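Local coordinates for 1,3,6,8-tetrahydroxynaphthalene synthase (PDB 1U0M), which condenses five malonyl-CoA units into a pentaketide and cyclises it to 1,3,6,8-tetrahydroxynaphthalene, a precursor of melanin and naphthoquinone metabolites in Streptomyces coelicolor, at residues 149-154 and 346-351; 275-280 and 335-340; 170-175 and 312-317; 108-113 and 166-171; 257-262 and 291-296. All coordinates share one frame; numbering follows the deposited sequence.

Contact 1: 149-154 and 346-351; sequences GGAAIN and TAEMSL
In the layered alpha-beta-alpha-beta-alpha thiolase fold, a buried helix runs between the two sheet regions, and here its segment 149-154 lies across strand 346-351 at an axis separation of 7.1 Å and an angle of 48°. Two side chains, one from each segment, carry the contact. E348 rises from the strand with CG anti to its own carbonyl carbon, then bends at chi2 (-66°), so that its aliphatic part lies along the helix backbone: CB is 3.4 Å from C of G150, and OE2 ends 3.2 Å from CB of A151. OE2 also has a long, weak ion pair with R155 NH2. N154, one turn further on, crosses E348 obliquely; the amide and carboxylate planes stand 66° apart. Close backbone approach is possible because G150 has no side chain; a CB built there would run into O of E348. The N154 amide is turned so that ND2 gives a hydrogen bond to O of M349, bent at the hydrogen and reaching the carbonyl from above its plane, while OD1 rests 3.5 Å from CB of S350. An alanine here lacks the amide, and its loss would probably leave M349 O without this helix-borne donor and loosen the packing against E348 and S350. In the sheet, strand 346-355 lies between strands 212-222 and 337-342; helix 251-263 covers the face turned from 149-154, where M349 touches L258. At the far edge CG2 of I153 lies 4.1 Å from OG of S350.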
# COMPACT_ATOMS: atom_id res chain seq x y z
N GLY A 149 3.96 -9.90 -4.83
CA GLY A 149 4.00 -10.25 -6.24
C GLY A 149 2.64 -10.79 -6.67
O GLY A 149 1.98 -10.22 -7.54
N GLY A 150 2.22 -11.88 -6.04
CA GLY A 150 0.94 -12.47 -6.35
C GLY A 150 -0.21 -11.49 -6.13
O GLY A 150 -1.14 -11.45 -6.93
N ALA A 151 -0.15 -10.71 -5.06
CA ALA A 151 -1.20 -9.74 -4.78
C ALA A 151 -1.32 -8.70 -5.90
O ALA A 151 -2.43 -8.26 -6.22
CB ALA A 151 -0.94 -9.04 -3.46
N ALA A 152 -0.20 -8.32 -6.49
CA ALA A 152 -0.22 -7.34 -7.57
C ALA A 152 -0.98 -7.94 -8.74
O ALA A 152 -1.83 -7.30 -9.36
CB ALA A 152 1.19 -6.98 -7.99
N ILE A 153 -0.66 -9.20 -9.04
CA ILE A 153 -1.32 -9.92 -10.12
C ILE A 153 -2.81 -9.92 -9.86
O ILE A 153 -3.59 -9.41 -10.66
CB ILE A 153 -0.82 -11.37 -10.19
CG1 ILE A 153 0.63 -11.39 -10.69
CG2 ILE A 153 -1.72 -12.19 -11.10
CD1 ILE A 153 1.35 -12.71 -10.47
N ASN A 154 -3.20 -10.48 -8.73
CA ASN A 154 -4.61 -10.54 -8.36
C ASN A 154 -5.30 -9.19 -8.44
O ASN A 154 -6.51 -9.14 -8.61
CB ASN A 154 -4.76 -11.12 -6.95
CG ASN A 154 -4.34 -12.56 -6.88
OD1 ASN A 154 -4.00 -13.16 -7.90
ND2 ASN A 154 -4.37 -13.13 -5.68
N THR A 346 -0.01 -14.45 4.52
CA THR A 346 -0.90 -14.32 3.37
C THR A 346 -0.46 -15.14 2.17
O THR A 346 0.73 -15.39 1.97
CB THR A 346 -1.02 -12.87 2.93
OG1 THR A 346 -1.52 -12.08 4.02
CG2 THR A 346 -1.98 -12.75 1.75
N ALA A 347 -1.45 -15.53 1.37
CA ALA A 347 -1.22 -16.31 0.17
C ALA A 347 -2.07 -15.75 -0.97
O ALA A 347 -3.30 -15.81 -0.91
CB ALA A 347 -1.57 -17.77 0.43
N GLU A 348 -1.42 -15.19 -1.98
CA GLU A 348 -2.15 -14.67 -3.12
C GLU A 348 -2.02 -15.71 -4.22
O GLU A 348 -1.00 -15.80 -4.90
CB GLU A 348 -1.57 -13.32 -3.56
CG GLU A 348 -1.81 -12.18 -2.57
CD GLU A 348 -3.28 -11.81 -2.42
OE1 GLU A 348 -4.06 -12.67 -1.97
OE2 GLU A 348 -3.66 -10.67 -2.75
N MET A 349 -3.08 -16.50 -4.38
CA MET A 349 -3.13 -17.57 -5.37
C MET A 349 -3.84 -17.10 -6.63
O MET A 349 -4.73 -16.25 -6.58
CB MET A 349 -3.86 -18.77 -4.76
CG MET A 349 -3.21 -19.25 -3.48
SD MET A 349 -4.31 -20.16 -2.37
CE MET A 349 -5.15 -18.80 -1.54
N SER A 350 -3.45 -17.66 -7.77
CA SER A 350 -4.05 -17.30 -9.05
C SER A 350 -4.04 -18.49 -10.02
O SER A 350 -2.99 -19.07 -10.30
CB SER A 350 -3.27 -16.13 -9.66
OG SER A 350 -3.78 -15.76 -10.92
N LEU A 351 -5.22 -18.86 -10.53
CA LEU A 351 -5.35 -19.97 -11.47
C LEU A 351 -5.54 -19.41 -12.89
O LEU A 351 -6.32 -18.48 -13.09
CB LEU A 351 -6.54 -20.86 -11.09
CG LEU A 351 -6.47 -21.65 -9.77
CD1 LEU A 351 -7.77 -22.42 -9.54
CD2 LEU A 351 -5.28 -22.60 -9.82

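Contact 2: 275-280 and 335-340; sequences YIVHAG and RGLLAG
Two tight apolar pairs, one on each face of the sheet, form the centre where segment 275-280 runs beside segment 335-340. On the face that carries I276 and L338, the side chains lie side by side and point the same way; CD2 of L338 closes to 3.4 Å from CB of I276, nearer than carbons usually pack. On the face of V277 and A339, V277 crosses L337 obliquely, with its CG1 3.4 Å from CD1 of L337, and the same methyl stands 4.2 Å from CB of A339. L337 gets there because its CG is anti to the backbone N (chi1 -176°). Outward of these pairs comes the parallel backbone ladder, with strand axes 4.7 Å apart. I276 N donates to O of L337 at 3.2 Å, I276 O accepts from N of A339, and H278 N donates to O of A339 at 3.0 Å, the shortest of the three. Each donor sits about 30° above the plane of its carbonyl, and I276, bonded through both N and O, is held on two sides. The CA of L338 also approaches O of I276. Helix 315-326 covers the face of I276, whereas L285 of helix 281-291 lies against V277. At the polar edge, the Y275 hydroxyl is hydrogen-bonded to S270 O, and the H278 side chain touches N311 and C146, the active-site cysteine assigned by similarity. This grouping at the strand end is consistent with the Cys-His-Asn triad of chalcone synthase relatives.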
# COMPACT_ATOMS: atom_id res chain seq x y z
N TYR A 275 3.18 -24.42 -12.70
CA TYR A 275 3.45 -24.14 -11.29
C TYR A 275 4.50 -23.06 -11.08
O TYR A 275 5.70 -23.32 -11.19
CB TYR A 275 3.87 -25.41 -10.56
CG TYR A 275 2.72 -26.27 -10.10
CD1 TYR A 275 2.03 -27.09 -10.99
CD2 TYR A 275 2.32 -26.27 -8.76
CE1 TYR A 275 0.96 -27.89 -10.55
CE2 TYR A 275 1.26 -27.06 -8.32
CZ TYR A 275 0.58 -27.87 -9.22
OH TYR A 275 -0.45 -28.67 -8.77
N ILE A 276 4.04 -21.85 -10.79
CA ILE A 276 4.93 -20.71 -10.55
C ILE A 276 4.58 -20.12 -9.18
O ILE A 276 3.85 -19.13 -9.08
CB ILE A 276 4.74 -19.63 -11.63
CG1 ILE A 276 5.05 -20.21 -13.01
CG2 ILE A 276 5.65 -18.44 -11.35
CD1 ILE A 276 6.48 -20.70 -13.17
N VAL A 277 5.10 -20.74 -8.12
CA VAL A 277 4.83 -20.29 -6.77
C VAL A 277 6.08 -19.77 -6.07
O VAL A 277 7.17 -20.29 -6.28
CB VAL A 277 4.25 -21.43 -5.91
CG1 VAL A 277 3.20 -22.18 -6.70
CG2 VAL A 277 5.35 -22.36 -5.46
N HIS A 278 5.91 -18.75 -5.24
CA HIS A 278 7.04 -18.19 -4.51
C HIS A 278 7.05 -18.58 -3.05
O HIS A 278 6.10 -18.33 -2.31
CB HIS A 278 7.06 -16.66 -4.61
CG HIS A 278 8.00 -16.02 -3.63
ND1 HIS A 278 9.29 -16.45 -3.44
CD2 HIS A 278 7.82 -14.99 -2.76
CE1 HIS A 278 9.87 -15.73 -2.50
NE2 HIS A 278 9.00 -14.83 -2.07
N ALA A 279 8.16 -19.19 -2.65
CA ALA A 279 8.36 -19.61 -1.27
C ALA A 279 9.83 -19.31 -0.97
O ALA A 279 10.71 -19.54 -1.81
CB ALA A 279 8.08 -21.11 -1.13
N GLY A 280 10.09 -18.77 0.21
CA GLY A 280 11.45 -18.44 0.59
C GLY A 280 12.33 -19.66 0.81
O GLY A 280 12.10 -20.43 1.74
N ARG A 335 -2.88 -26.01 -17.57
CA ARG A 335 -3.42 -25.37 -16.39
C ARG A 335 -2.44 -24.31 -15.90
O ARG A 335 -1.51 -23.92 -16.62
CB ARG A 335 -3.64 -26.41 -15.31
N GLY A 336 -2.64 -23.82 -14.68
CA GLY A 336 -1.75 -22.80 -14.15
C GLY A 336 -2.06 -22.37 -12.74
O GLY A 336 -3.22 -22.14 -12.39
N LEU A 337 -1.02 -22.25 -11.92
CA LEU A 337 -1.18 -21.83 -10.53
C LEU A 337 -0.05 -20.88 -10.12
O LEU A 337 1.07 -21.31 -9.86
CB LEU A 337 -1.20 -23.05 -9.61
CG LEU A 337 -1.45 -22.84 -8.11
CD1 LEU A 337 -0.15 -22.52 -7.39
CD2 LEU A 337 -2.48 -21.74 -7.92
N LEU A 338 -0.37 -19.59 -10.10
CA LEU A 338 0.57 -18.55 -9.70
C LEU A 338 0.21 -18.20 -8.27
O LEU A 338 -0.94 -17.87 -7.98
CB LEU A 338 0.41 -17.31 -10.58
CG LEU A 338 0.59 -17.46 -12.10
CD1 LEU A 338 0.12 -16.19 -12.79
CD2 LEU A 338 2.04 -17.73 -12.43
N ALA A 339 1.17 -18.29 -7.36
CA ALA A 339 0.90 -17.97 -5.96
C ALA A 339 2.06 -17.26 -5.29
O ALA A 339 3.22 -17.44 -5.67
CB ALA A 339 0.55 -19.25 -5.20
N GLY A 340 1.73 -16.44 -4.30
CA GLY A 340 2.73 -15.70 -3.55
C GLY A 340 2.45 -15.85 -2.07
O GLY A 340 1.29 -15.86 -1.66

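Contact 3: 170-175 and 312-317; sequences IVACEF and IASAVV
Beside the probable active site of this thiolase-fold enzyme, a type II' beta turn from I312 to A315 leads into helix 315-326 and meets strand 170-175 of the central sheet. The polar tie is a hydrogen bond from OG of S314 to OE2 of E174, 2.7 Å long, using the lone pair of OE2 that faces away from the other carboxylate oxygen. Both side chains are shaped for it: the E174 chain bends at chi2 (-75°) and so turns back over the turn, and S314 holds OG between its backbone N and carbonyl carbon. The bend lays CG of E174 3.6 Å from O of I312, while CB of A313 lies 3.6 Å from OE2 of E174. The other oxygen, OE1, accepts from T115 OG1 and from the backbone N of C114, so the buried carboxylate is bonded at both oxygens, which would favour the ionised form, though C173 O close to OE1 would work against it. Within the turn, A315 N closes back on O of I312 at 3.1 Å. CB of A172 lies 3.6 Å from OG of S314 and meets CB of A315 at 4.0 Å. The side chain of A313 comes within about 4 Å of that of C146, the active-site cysteine assigned by similarity. Strand 108-112 sends V112 against both A172 and S314, helix 148-162 touches S314 through A148, and A201 of strand 198-206 packs on A172 and A315.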
# COMPACT_ATOMS: atom_id res chain seq x y z
N ILE A 170 2.39 -3.91 -13.65
CA ILE A 170 2.87 -4.39 -12.36
C ILE A 170 4.36 -4.17 -12.26
O ILE A 170 5.12 -4.64 -13.10
CB ILE A 170 2.60 -5.88 -12.19
CG1 ILE A 170 1.10 -6.15 -12.28
CG2 ILE A 170 3.15 -6.34 -10.86
CD1 ILE A 170 0.75 -7.59 -12.15
N VAL A 171 4.78 -3.44 -11.23
CA VAL A 171 6.20 -3.18 -11.00
C VAL A 171 6.60 -3.63 -9.61
O VAL A 171 5.99 -3.23 -8.63
CB VAL A 171 6.55 -1.69 -11.12
CG1 VAL A 171 8.03 -1.50 -10.84
CG2 VAL A 171 6.21 -1.19 -12.51
N ALA A 172 7.61 -4.48 -9.55
CA ALA A 172 8.12 -4.98 -8.28
C ALA A 172 9.56 -4.47 -8.14
O ALA A 172 10.40 -4.72 -9.00
CB ALA A 172 8.08 -6.49 -8.27
N CYS A 173 9.85 -3.76 -7.06
CA CYS A 173 11.19 -3.24 -6.83
C CYS A 173 11.63 -3.65 -5.43
O CYS A 173 11.07 -3.19 -4.45
CB CYS A 173 11.18 -1.71 -6.95
SG CYS A 173 12.81 -0.97 -6.94
N GLU A 174 12.63 -4.51 -5.35
CA GLU A 174 13.09 -4.98 -4.06
C GLU A 174 14.61 -4.94 -3.86
O GLU A 174 15.36 -5.64 -4.53
CB GLU A 174 12.56 -6.40 -3.83
CG GLU A 174 11.04 -6.52 -3.97
CD GLU A 174 10.28 -5.94 -2.77
OE1 GLU A 174 10.86 -5.12 -2.04
OE2 GLU A 174 9.09 -6.31 -2.56
N PHE A 175 15.04 -4.11 -2.92
CA PHE A 175 16.45 -3.96 -2.58
C PHE A 175 16.61 -4.47 -1.15
O PHE A 175 16.87 -3.68 -0.22
CB PHE A 175 16.84 -2.47 -2.65
CG PHE A 175 16.67 -1.85 -4.01
CD1 PHE A 175 16.29 -0.51 -4.13
CD2 PHE A 175 16.93 -2.57 -5.17
CE1 PHE A 175 16.16 0.10 -5.38
CE2 PHE A 175 16.81 -1.98 -6.44
CZ PHE A 175 16.42 -0.64 -6.54
N ILE A 312 14.18 -12.52 -3.81
CA ILE A 312 14.01 -11.13 -4.18
C ILE A 312 12.58 -10.68 -3.93
O ILE A 312 12.00 -9.90 -4.71
CB ILE A 312 14.40 -10.92 -5.65
CG1 ILE A 312 13.54 -11.78 -6.57
CG2 ILE A 312 15.83 -11.33 -5.85
CD1 ILE A 312 13.83 -11.56 -8.02
N ALA A 313 12.02 -11.17 -2.83
CA ALA A 313 10.67 -10.84 -2.39
C ALA A 313 9.60 -10.89 -3.47
O ALA A 313 9.53 -11.83 -4.25
CB ALA A 313 10.66 -9.47 -1.72
N SER A 314 8.77 -9.84 -3.51
CA SER A 314 7.67 -9.73 -4.44
C SER A 314 8.03 -10.02 -5.89
O SER A 314 7.17 -10.43 -6.68
CB SER A 314 7.04 -8.33 -4.34
OG SER A 314 7.93 -7.31 -4.77
N ALA A 315 9.29 -9.84 -6.25
CA ALA A 315 9.72 -10.06 -7.62
C ALA A 315 9.94 -11.52 -8.02
O ALA A 315 10.12 -11.80 -9.20
CB ALA A 315 10.98 -9.25 -7.90
N VAL A 316 9.94 -12.44 -7.06
CA VAL A 316 10.16 -13.85 -7.39
C VAL A 316 9.16 -14.43 -8.39
O VAL A 316 9.57 -14.96 -9.43
CB VAL A 316 10.17 -14.75 -6.14
CG1 VAL A 316 10.21 -16.21 -6.55
CG2 VAL A 316 11.38 -14.43 -5.27
N VAL A 317 7.86 -14.35 -8.09
CA VAL A 317 6.86 -14.90 -9.01
C VAL A 317 7.11 -14.44 -10.43
O VAL A 317 7.15 -15.24 -11.35
CB VAL A 317 5.40 -14.49 -8.65
CG1 VAL A 317 4.87 -15.35 -7.54
CG2 VAL A 317 5.35 -13.03 -8.27

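Contact 4: 108-113 and 166-171; sequences VIIYVS and ANALIV
O of L169 is held by two donors from the neighbouring strand: I110 N reaches it at 2.8 Å, the shortest bond of the pair and nearly along the C=O axis, and the CA-H of I109 adds a contact at 3.5 Å from CA to that oxygen. I110 is in turn bonded through its own oxygen, which takes N of V171 at 2.9 Å. The N-H of V171 points almost straight at its acceptor (177°), though the donor stands above the carbonyl plane. Two more bonds complete the ladder on either side of I110, L169 N to O of V108 and V112 N to O of V171, both lying nearly along the C=O axis of the acceptor. These are the bonds of a parallel pair, with axes 4.8 Å apart; in the central sheet of the thiolase fold, strand 108-112 lies between 137-141 and 167-175, all three parallel. Helix 148-162 packs through F159 and A156 on the face of V108, A168, I110 and I170, where CG1 of V108, in the crowded position between its own N and carbonyl carbon, presses to 3.4 Å from CB of A168. The opposite face carries I109, L169, Y111 and V171. There Y111, its CG anti to the backbone N (chi1 -169°), crosses V171 obliquely, with CD1 3.8 Å from CG1 of V171. V112, at the end of the strand, leans CG2 to 3.6 Å from O of V171.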
# COMPACT_ATOMS: atom_id res chain seq x y z
N VAL A 108 -3.68 1.59 -14.91
CA VAL A 108 -3.34 1.51 -13.50
C VAL A 108 -1.95 0.94 -13.26
O VAL A 108 -1.58 -0.08 -13.84
CB VAL A 108 -4.35 0.63 -12.74
CG1 VAL A 108 -4.36 -0.76 -13.35
CG2 VAL A 108 -3.99 0.55 -11.27
N ILE A 109 -1.17 1.61 -12.42
CA ILE A 109 0.16 1.14 -12.07
C ILE A 109 0.05 0.50 -10.69
O ILE A 109 -0.62 1.02 -9.80
CB ILE A 109 1.19 2.27 -11.99
CG1 ILE A 109 1.42 2.88 -13.37
CG2 ILE A 109 2.50 1.72 -11.43
CD1 ILE A 109 2.56 3.88 -13.43
N ILE A 110 0.71 -0.64 -10.52
CA ILE A 110 0.70 -1.35 -9.26
C ILE A 110 2.14 -1.52 -8.84
O ILE A 110 2.84 -2.42 -9.32
CB ILE A 110 0.01 -2.70 -9.42
CG1 ILE A 110 -1.34 -2.50 -10.12
CG2 ILE A 110 -0.23 -3.33 -8.05
CD1 ILE A 110 -2.08 -3.79 -10.43
N TYR A 111 2.59 -0.65 -7.94
CA TYR A 111 3.97 -0.67 -7.47
C TYR A 111 4.13 -1.35 -6.12
O TYR A 111 3.59 -0.87 -5.12
CB TYR A 111 4.48 0.77 -7.38
CG TYR A 111 5.98 0.90 -7.16
CD1 TYR A 111 6.87 1.01 -8.24
CD2 TYR A 111 6.51 0.94 -5.87
CE1 TYR A 111 8.24 1.14 -8.03
CE2 TYR A 111 7.88 1.07 -5.66
CZ TYR A 111 8.73 1.18 -6.74
OH TYR A 111 10.08 1.34 -6.52
N VAL A 112 4.86 -2.46 -6.08
CA VAL A 112 5.07 -3.17 -4.82
C VAL A 112 6.53 -3.21 -4.37
O VAL A 112 7.44 -3.54 -5.14
CB VAL A 112 4.52 -4.60 -4.86
CG1 VAL A 112 3.04 -4.54 -5.15
CG2 VAL A 112 5.25 -5.42 -5.91
N SER A 113 6.74 -2.86 -3.11
CA SER A 113 8.07 -2.85 -2.51
C SER A 113 7.95 -2.75 -1.00
O SER A 113 7.16 -1.96 -0.49
CB SER A 113 8.86 -1.66 -3.02
OG SER A 113 10.03 -1.49 -2.24
N ALA A 166 -8.98 -2.66 -20.06
CA ALA A 166 -7.92 -2.03 -19.27
C ALA A 166 -6.61 -2.81 -19.19
O ALA A 166 -6.60 -4.03 -19.06
CB ALA A 166 -8.43 -1.76 -17.87
N ASN A 167 -5.50 -2.07 -19.27
CA ASN A 167 -4.16 -2.64 -19.18
C ASN A 167 -3.48 -2.15 -17.91
O ASN A 167 -3.37 -0.94 -17.68
CB ASN A 167 -3.32 -2.21 -20.37
CG ASN A 167 -3.65 -2.96 -21.64
OD1 ASN A 167 -3.08 -2.70 -22.69
ND2 ASN A 167 -4.58 -3.91 -21.54
N ALA A 168 -3.01 -3.08 -17.09
CA ALA A 168 -2.34 -2.73 -15.84
C ALA A 168 -0.84 -2.99 -15.91
O ALA A 168 -0.39 -3.91 -16.59
CB ALA A 168 -2.96 -3.50 -14.69
N LEU A 169 -0.07 -2.17 -15.21
CA LEU A 169 1.37 -2.33 -15.17
C LEU A 169 1.82 -2.72 -13.77
O LEU A 169 1.64 -1.96 -12.82
CB LEU A 169 2.08 -1.04 -15.58
CG LEU A 169 3.62 -1.13 -15.48
CD1 LEU A 169 4.15 -2.21 -16.41
CD2 LEU A 169 4.24 0.22 -15.81
N ILE A 170 2.39 -3.91 -13.65
CA ILE A 170 2.87 -4.39 -12.36
C ILE A 170 4.36 -4.17 -12.26
O ILE A 170 5.12 -4.64 -13.10
CB ILE A 170 2.60 -5.88 -12.19
CG1 ILE A 170 1.10 -6.15 -12.28
CG2 ILE A 170 3.15 -6.34 -10.86
CD1 ILE A 170 0.75 -7.59 -12.15
N VAL A 171 4.78 -3.44 -11.23
CA VAL A 171 6.20 -3.18 -11.00
C VAL A 171 6.60 -3.63 -9.61
O VAL A 171 5.99 -3.23 -8.63
CB VAL A 171 6.55 -1.69 -11.12
CG1 VAL A 171 8.03 -1.50 -10.84
CG2 VAL A 171 6.21 -1.19 -12.51

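Contact 5: 257-262 and 291-296; sequences ALKELA and FLEVDP
K259 reaches from helix 251-263 toward the end of helix 281-291, and the polar links it makes there are modest ones. NZ of K259 gives a weak hydrogen bond to O of F291 at 3.3 Å and forms a long salt bridge to OE1 of E293 at 3.9 Å. The lysine chain is extended beyond CG, so its amino group is carried out to the carbonyls, with CE of K259 3.5 Å from O of L292. E293 is the first residue to leave the helix, with positive phi (87°), and its own extended side chain brings the carboxylate round to the lysine. A methionine here has no amino group, and without it the tie to F291 O and E293 would probably be lost and the end of helix 281-291 less firmly held. Further in lies the apolar pair. L292, its CG anti to the backbone N (chi1 -157°), rests CD1 against L258, 3.5 Å from its CD1 and from its CB; the two leucines cross at about a right angle. L258 also touches M349 of strand 346-355, and L292 touches A255 and Y275. The arrangement is a partly buried packing of helix 251-263 on the end of helix 281-291 and the loop after it, in the C-terminal half of the thiolase fold.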
# COMPACT_ATOMS: atom_id res chain seq x y z
N ALA A 257 -5.74 -24.93 1.23
CA ALA A 257 -6.20 -23.65 0.71
C ALA A 257 -5.91 -23.58 -0.78
O ALA A 257 -6.62 -22.90 -1.53
CB ALA A 257 -5.51 -22.51 1.44
N LEU A 258 -4.86 -24.27 -1.20
CA LEU A 258 -4.49 -24.29 -2.61
C LEU A 258 -5.44 -25.20 -3.37
O LEU A 258 -5.81 -24.92 -4.50
CB LEU A 258 -3.05 -24.79 -2.76
CG LEU A 258 -1.97 -23.78 -2.39
CD1 LEU A 258 -0.61 -24.45 -2.35
CD2 LEU A 258 -1.98 -22.64 -3.40
N LYS A 259 -5.84 -26.30 -2.73
CA LYS A 259 -6.75 -27.24 -3.35
C LYS A 259 -8.17 -26.68 -3.34
O LYS A 259 -8.86 -26.72 -4.36
CB LYS A 259 -6.70 -28.58 -2.61
CG LYS A 259 -5.34 -29.25 -2.71
CD LYS A 259 -5.20 -30.43 -1.78
CE LYS A 259 -3.78 -30.99 -1.83
NZ LYS A 259 -3.52 -32.03 -0.80
N GLU A 260 -8.60 -26.16 -2.20
CA GLU A 260 -9.94 -25.58 -2.08
C GLU A 260 -10.26 -24.68 -3.27
O GLU A 260 -11.26 -24.87 -3.95
CB GLU A 260 -10.05 -24.77 -0.79
CG GLU A 260 -10.78 -25.45 0.37
CD GLU A 260 -11.18 -26.88 0.06
OE1 GLU A 260 -12.39 -27.18 0.08
OE2 GLU A 260 -10.27 -27.71 -0.20
N LEU A 261 -9.39 -23.70 -3.51
CA LEU A 261 -9.58 -22.76 -4.60
C LEU A 261 -9.30 -23.41 -5.95
O LEU A 261 -9.95 -23.09 -6.95
CB LEU A 261 -8.65 -21.55 -4.40
CG LEU A 261 -8.58 -20.43 -5.43
CD1 LEU A 261 -7.66 -20.83 -6.57
CD2 LEU A 261 -9.98 -20.09 -5.93
N ALA A 262 -8.35 -24.33 -5.97
CA ALA A 262 -8.01 -25.02 -7.20
C ALA A 262 -9.24 -25.76 -7.68
O ALA A 262 -9.43 -25.97 -8.87
CB ALA A 262 -6.87 -26.00 -6.96
N PHE A 291 3.12 -31.76 0.72
CA PHE A 291 1.79 -31.57 1.30
C PHE A 291 0.73 -31.41 0.22
O PHE A 291 -0.42 -31.81 0.42
CB PHE A 291 1.80 -30.34 2.23
CG PHE A 291 2.46 -30.58 3.56
CD1 PHE A 291 1.96 -31.54 4.43
CD2 PHE A 291 3.58 -29.86 3.95
CE1 PHE A 291 2.56 -31.78 5.68
CE2 PHE A 291 4.19 -30.08 5.19
CZ PHE A 291 3.68 -31.04 6.06
N LEU A 292 1.11 -30.83 -0.91
CA LEU A 292 0.20 -30.61 -2.03
C LEU A 292 0.20 -31.88 -2.86
O LEU A 292 -0.85 -32.37 -3.26
CB LEU A 292 0.62 -29.42 -2.90
CG LEU A 292 -0.53 -28.82 -3.71
CD1 LEU A 292 -1.30 -27.87 -2.81
CD2 LEU A 292 -0.00 -28.07 -4.91
N GLU A 293 1.39 -32.40 -3.13
CA GLU A 293 1.56 -33.64 -3.88
C GLU A 293 1.61 -33.49 -5.39
O GLU A 293 0.95 -34.20 -6.12
CB GLU A 293 0.44 -34.63 -3.52
CG GLU A 293 0.20 -34.76 -2.02
CD GLU A 293 -1.06 -35.51 -1.69
OE1 GLU A 293 -2.08 -35.31 -2.38
OE2 GLU A 293 -1.05 -36.28 -0.71
N VAL A 294 2.43 -32.54 -5.83
CA VAL A 294 2.63 -32.33 -7.24
C VAL A 294 3.88 -33.16 -7.48
O VAL A 294 3.84 -34.40 -7.49
CB VAL A 294 2.86 -30.84 -7.56
CG1 VAL A 294 3.39 -30.67 -8.98
CG2 VAL A 294 1.58 -30.09 -7.40
N ASP A 295 5.00 -32.48 -7.61
CA ASP A 295 6.27 -33.14 -7.84
C ASP A 295 7.29 -32.08 -7.48
O ASP A 295 7.02 -30.87 -7.61
CB ASP A 295 6.37 -33.63 -9.31
CG ASP A 295 6.37 -32.52 -10.33
OD1 ASP A 295 7.27 -31.67 -10.27
OD2 ASP A 295 5.49 -32.48 -11.22
N PRO A 296 8.46 -32.49 -6.97
CA PRO A 296 9.43 -31.43 -6.64
C PRO A 296 9.67 -30.53 -7.86
O PRO A 296 9.39 -29.33 -7.84
CB PRO A 296 10.70 -32.19 -6.24
CG PRO A 296 10.38 -33.64 -6.33
CD PRO A 296 9.00 -33.86 -6.81

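In the fold
The five contacts spread across the strands of the thiolase-fold core and the helices packed on them. Contact 4 comes first to closure along the chain and joins contact 3 through shared residues I170 and V171 of strand 167-175; their centres lie about 12 Å apart. Contact 1 spans the two family halves, and all four others touch it: contacts 2, 3 and 5 are nested inside the loop it closes, while contact 4 crosses it. Contact 2, about 9 Å from contact 1 between centres, continues the sheet through strands 337-342 and 346-355. Contact 5 is outermost, about 28 Å from contact 4 between centres. Contacts 2 and 3 meet around C146, so both halves of the chain contribute to the probable active site.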